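Local coordinates for delta toxin (Clostridium perfringens, PDB 2YGT), which probably forms beta-barrel pores in host cell membranes, as a secreted, zinc-binding haemolysin of the leukocidin/haemolysin family, at residues Val48-Val53 against Thr63-Lys68; Pro157-Ile162 against Ser219-Gly224. All blocks are in the same frame, centred on the assembly; numbering follows the deposited sequence.

Contact 1: residues Val48-Val53 against Thr63-Lys68; sequences VDASFV and TIISLK
The Phe52 ring takes the methyl CG2 of Thr63 over one face, offset toward the rim and 4.0 Å from the ring centroid, 15° off the normal: a CH-pi contact between neighbours in an antiparallel beta hairpin of the leukocidin-like beta-sandwich. Thr63 and Phe52 run side by side in the same direction. With CG2 anti to its backbone N and OG1 beside it (chi1 -59°), Thr63 gives the ring both branches, OG1 coming to 3.1 Å from Phe52 CD2. Beyond the hairpin, His286 lies close to the Phe52 side chain, and the zinc ion bound by Asp54 and His286 is about 5 Å from the nearest atom of that side chain, which places the ring beside the metal site, probably in its second shell.

Val48, Ala50 and Ile65 share the face with Phe52, Ala50 CB lying 4.4 Å from Ile65 CG1. Ile246 of strand 241-259 meets Val48 from the other sheet. Four backbone bonds zip up the strands, in the hydrogen-bonded pairs Asp49-Ser66 and Ser51-Ile64, the bond from Ser51 N to Ile64 O being 2.7 Å.

On the reverse face, Ile64 touches Ile126, and Asp49 and Ser66 come together through their CB atoms, 4.0 Å apart. Their polar ends go elsewhere: Asp49 OD1 bonds to Thr35 OG1, and Ser66 OG to ND2 of Asn228.

Contact 2: residues Pro157-Ile162 against Ser219-Gly224; sequences PDYNTI and SLITGG
Tyr159 and Leu220 lie head to tail, the leucine stretched across one face of the phenol ring, where a one-turn helix (219-222) packs on the start of strand 159-166 in the beta-sandwich. Methyl CD2 of Leu220 does most of the touching. It forms a CH-pi contact 3.5 Å from the ring centroid and 18° off the normal, and comes closest at Tyr159 CG, 3.3 Å away, which is tight packing. Leu220 CB sits 3.5 Å from Tyr159 CE1, so the leucine starts over the hydroxyl half of the ring and runs back until CD2 ends near the tyrosine's own root.

Ile221 meets the same tyrosine differently, coming in nearly perpendicular to it. With its CG1 anti to the carbonyl carbon and beside N (chi1 -71°), the isoleucine brings that atom up to the ring edge, near the plane, with CG1 3.2 Å from Tyr159 OH. The hydroxyl itself is hydrogen-bonded to Pro90 O, which fixes the far end of the ring in this buried spot, and Phe177 meets the ring edge-to-face.

Pro157 crosses Leu220 obliquely, its CD 4.2 Å from Leu220 CD1, while its CG rests 3.8 Å from Ser219 OG. Ser218 OG, just before the helix, ties the two segments together: it is hydrogen-bonded to both Pro157 O and Leu220 N. The helix turn closes at Ser219 O, which accepts from both Gly223 N and Gly224 N at 2.9 Å each.

Both segments of contact 1 precede those of contact 2 in the chain; the centres lie 24 Å apart, the nearest atoms about 11 Å. Contact 1 is a local hairpin inside the seven-stranded antiparallel sheet. Contact 2 joins segments 57 residues apart: it ties strand 159-166 of the other large sheet to helix 219-222, which leads straight into strand 224-235, the partner of strand 61-72 of contact 1. Strands 121-128, 134-137 and 148-155 probably correspond to the family's prestem, which detaches and refolds into the pore barrel. Contact 1 touches 121-128 and 148-155 directly, whereas contact 2 begins just after 148-155 in the chain.

Contact 1: residues Val48-Val53 against Thr63-Lys68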
# COMPACT_ATOMS: atom_id res chain seq x y z
N VAL A 48 -1.13 -9.82 6.09
CA VAL A 48 0.09 -9.44 6.79
C VAL A 48 1.04 -10.62 6.92
O VAL A 48 0.67 -11.68 7.42
CB VAL A 48 -0.19 -8.85 8.18
CG1 VAL A 48 -0.80 -7.46 8.04
CG2 VAL A 48 -1.10 -9.77 8.98
N ASP A 49 2.27 -10.43 6.46
CA ASP A 49 3.32 -11.42 6.64
C ASP A 49 4.27 -10.91 7.70
O ASP A 49 4.99 -9.93 7.48
CB ASP A 49 4.08 -11.67 5.33
CG ASP A 49 3.18 -12.22 4.24
OD1 ASP A 49 2.29 -13.04 4.54
OD2 ASP A 49 3.37 -11.82 3.07
N ALA A 50 4.28 -11.55 8.86
CA ALA A 50 5.19 -11.18 9.93
C ALA A 50 6.40 -12.10 9.96
O ALA A 50 6.26 -13.33 9.96
CB ALA A 50 4.47 -11.18 11.26
N SER A 51 7.59 -11.51 10.00
CA SER A 51 8.81 -12.28 10.18
C SER A 51 9.42 -11.94 11.53
O SER A 51 10.08 -10.91 11.67
CB SER A 51 9.81 -12.00 9.06
OG SER A 51 9.38 -12.59 7.85
N PHE A 52 9.19 -12.81 12.51
CA PHE A 52 9.77 -12.64 13.84
C PHE A 52 11.23 -13.07 13.83
O PHE A 52 11.54 -14.23 13.55
CB PHE A 52 9.00 -13.47 14.88
CG PHE A 52 7.57 -13.03 15.08
CD1 PHE A 52 6.57 -13.53 14.26
CD2 PHE A 52 7.24 -12.14 16.08
CE1 PHE A 52 5.25 -13.13 14.44
CE2 PHE A 52 5.93 -11.75 16.27
CZ PHE A 52 4.93 -12.24 15.45
N VAL A 53 12.13 -12.15 14.13
CA VAL A 53 13.54 -12.48 14.19
C VAL A 53 13.97 -12.75 15.62
O VAL A 53 13.72 -11.94 16.51
CB VAL A 53 14.42 -11.36 13.60
CG1 VAL A 53 15.89 -11.74 13.71
CG2 VAL A 53 14.03 -11.08 12.16
N THR A 63 10.63 -7.56 14.64
CA THR A 63 9.68 -8.23 13.76
C THR A 63 9.42 -7.40 12.50
O THR A 63 9.02 -6.24 12.59
CB THR A 63 8.35 -8.52 14.46
OG1 THR A 63 8.58 -9.34 15.61
CG2 THR A 63 7.40 -9.24 13.52
N ILE A 64 9.65 -8.00 11.35
CA ILE A 64 9.41 -7.34 10.07
C ILE A 64 8.03 -7.70 9.57
O ILE A 64 7.67 -8.88 9.51
CB ILE A 64 10.46 -7.74 9.03
CG1 ILE A 64 11.87 -7.46 9.55
CG2 ILE A 64 10.23 -7.00 7.72
CD1 ILE A 64 12.98 -8.03 8.68
N ILE A 65 7.24 -6.69 9.20
CA ILE A 65 5.88 -6.93 8.73
C ILE A 65 5.66 -6.46 7.29
O ILE A 65 5.84 -5.29 6.97
CB ILE A 65 4.84 -6.27 9.65
CG1 ILE A 65 4.97 -6.84 11.07
CG2 ILE A 65 3.43 -6.48 9.10
CD1 ILE A 65 4.11 -6.13 12.08
N SER A 66 5.27 -7.40 6.44
CA SER A 66 4.93 -7.09 5.06
C SER A 66 3.41 -6.99 4.92
O SER A 66 2.68 -7.94 5.24
CB SER A 66 5.49 -8.14 4.11
OG SER A 66 4.99 -7.96 2.79
N LEU A 67 2.94 -5.85 4.44
CA LEU A 67 1.52 -5.60 4.25
C LEU A 67 1.16 -5.72 2.77
O LEU A 67 1.66 -4.96 1.94
CB LEU A 67 1.17 -4.21 4.78
CG LEU A 67 -0.27 -3.70 4.78
CD1 LEU A 67 -0.39 -2.55 5.77
CD2 LEU A 67 -0.70 -3.26 3.39
N LYS A 68 0.29 -6.68 2.44
CA LYS A 68 -0.20 -6.84 1.07
C LYS A 68 -1.72 -6.74 1.05
O LYS A 68 -2.40 -7.40 1.83
CB LYS A 68 0.24 -8.18 0.48
CG LYS A 68 1.73 -8.28 0.19

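Contact 2: residues Pro157-Ile162 against Ser219-Gly224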
# COMPACT_ATOMS: atom_id res chain seq x y z
N PRO A 157 0.58 2.36 -11.92
CA PRO A 157 0.54 3.15 -13.16
C PRO A 157 -0.31 4.41 -13.01
O PRO A 157 -1.47 4.33 -12.59
CB PRO A 157 -0.11 2.19 -14.17
CG PRO A 157 -0.71 1.09 -13.32
CD PRO A 157 0.24 0.96 -12.18
N ASP A 158 0.27 5.56 -13.33
CA ASP A 158 -0.43 6.84 -13.31
C ASP A 158 -0.67 7.39 -11.90
O ASP A 158 -1.28 8.45 -11.75
CB ASP A 158 -1.75 6.76 -14.08
CG ASP A 158 -1.55 6.43 -15.54
OD1 ASP A 158 -0.39 6.51 -16.01
OD2 ASP A 158 -2.54 6.09 -16.22
N TYR A 159 -0.20 6.67 -10.89
CA TYR A 159 -0.34 7.10 -9.50
C TYR A 159 1.03 7.33 -8.87
O TYR A 159 2.04 6.81 -9.33
CB TYR A 159 -1.09 6.05 -8.68
CG TYR A 159 -2.58 6.00 -8.94
CD1 TYR A 159 -3.08 5.55 -10.17
CD2 TYR A 159 -3.49 6.37 -7.96
CE1 TYR A 159 -4.44 5.49 -10.40
CE2 TYR A 159 -4.86 6.31 -8.19
CZ TYR A 159 -5.33 5.87 -9.41
OH TYR A 159 -6.69 5.81 -9.63
N ASN A 160 1.05 8.11 -7.79
CA ASN A 160 2.24 8.28 -6.97
C ASN A 160 1.96 7.86 -5.54
O ASN A 160 0.83 7.93 -5.07
CB ASN A 160 2.73 9.73 -7.00
CG ASN A 160 3.35 10.11 -8.34
OD1 ASN A 160 3.90 11.20 -8.49
ND2 ASN A 160 3.25 9.22 -9.32
N THR A 161 3.00 7.42 -4.84
CA THR A 161 2.88 7.06 -3.43
C THR A 161 3.71 7.99 -2.56
O THR A 161 4.90 8.21 -2.82
CB THR A 161 3.31 5.59 -3.17
OG1 THR A 161 2.44 4.70 -3.89
CG2 THR A 161 3.23 5.27 -1.69
N ILE A 162 3.08 8.54 -1.54
CA ILE A 162 3.80 9.36 -0.58
C ILE A 162 3.56 8.85 0.84
O ILE A 162 2.43 8.53 1.21
CB ILE A 162 3.36 10.84 -0.66
CG1 ILE A 162 3.99 11.64 0.47
CG2 ILE A 162 1.85 10.94 -0.61
CD1 ILE A 162 3.84 13.14 0.31
N SER A 219 -4.59 0.21 -14.03
CA SER A 219 -5.29 -0.92 -13.44
C SER A 219 -5.85 -0.55 -12.07
O SER A 219 -6.74 -1.23 -11.54
CB SER A 219 -4.37 -2.14 -13.33
OG SER A 219 -3.15 -1.80 -12.70
N LEU A 220 -5.33 0.53 -11.49
CA LEU A 220 -5.85 1.04 -10.22
C LEU A 220 -7.26 1.60 -10.39
O LEU A 220 -8.01 1.72 -9.42
CB LEU A 220 -4.91 2.11 -9.65
CG LEU A 220 -3.79 1.59 -8.75
CD1 LEU A 220 -2.91 0.57 -9.47
CD2 LEU A 220 -2.95 2.75 -8.22
N ILE A 221 -7.62 1.93 -11.63
CA ILE A 221 -8.94 2.47 -11.91
C ILE A 221 -9.91 1.39 -12.40
O ILE A 221 -11.08 1.38 -12.03
CB ILE A 221 -8.88 3.62 -12.94
CG1 ILE A 221 -8.26 4.87 -12.31
CG2 ILE A 221 -10.27 3.94 -13.47
CD1 ILE A 221 -8.06 6.02 -13.28
N THR A 222 -9.42 0.48 -13.24
CA THR A 222 -10.27 -0.57 -13.80
C THR A 222 -10.49 -1.72 -12.83
O THR A 222 -11.56 -2.33 -12.81
CB THR A 222 -9.70 -1.12 -15.13
OG1 THR A 222 -8.36 -1.59 -14.92
CG2 THR A 222 -9.70 -0.05 -16.21
N GLY A 223 -9.47 -2.03 -12.02
CA GLY A 223 -9.55 -3.15 -11.09
C GLY A 223 -9.48 -2.72 -9.64
O GLY A 223 -10.43 -2.92 -8.88
N GLY A 224 -8.35 -2.14 -9.25
CA GLY A 224 -8.14 -1.73 -7.88
C GLY A 224 -6.66 -1.63 -7.54
O GLY A 224 -5.80 -1.92 -8.38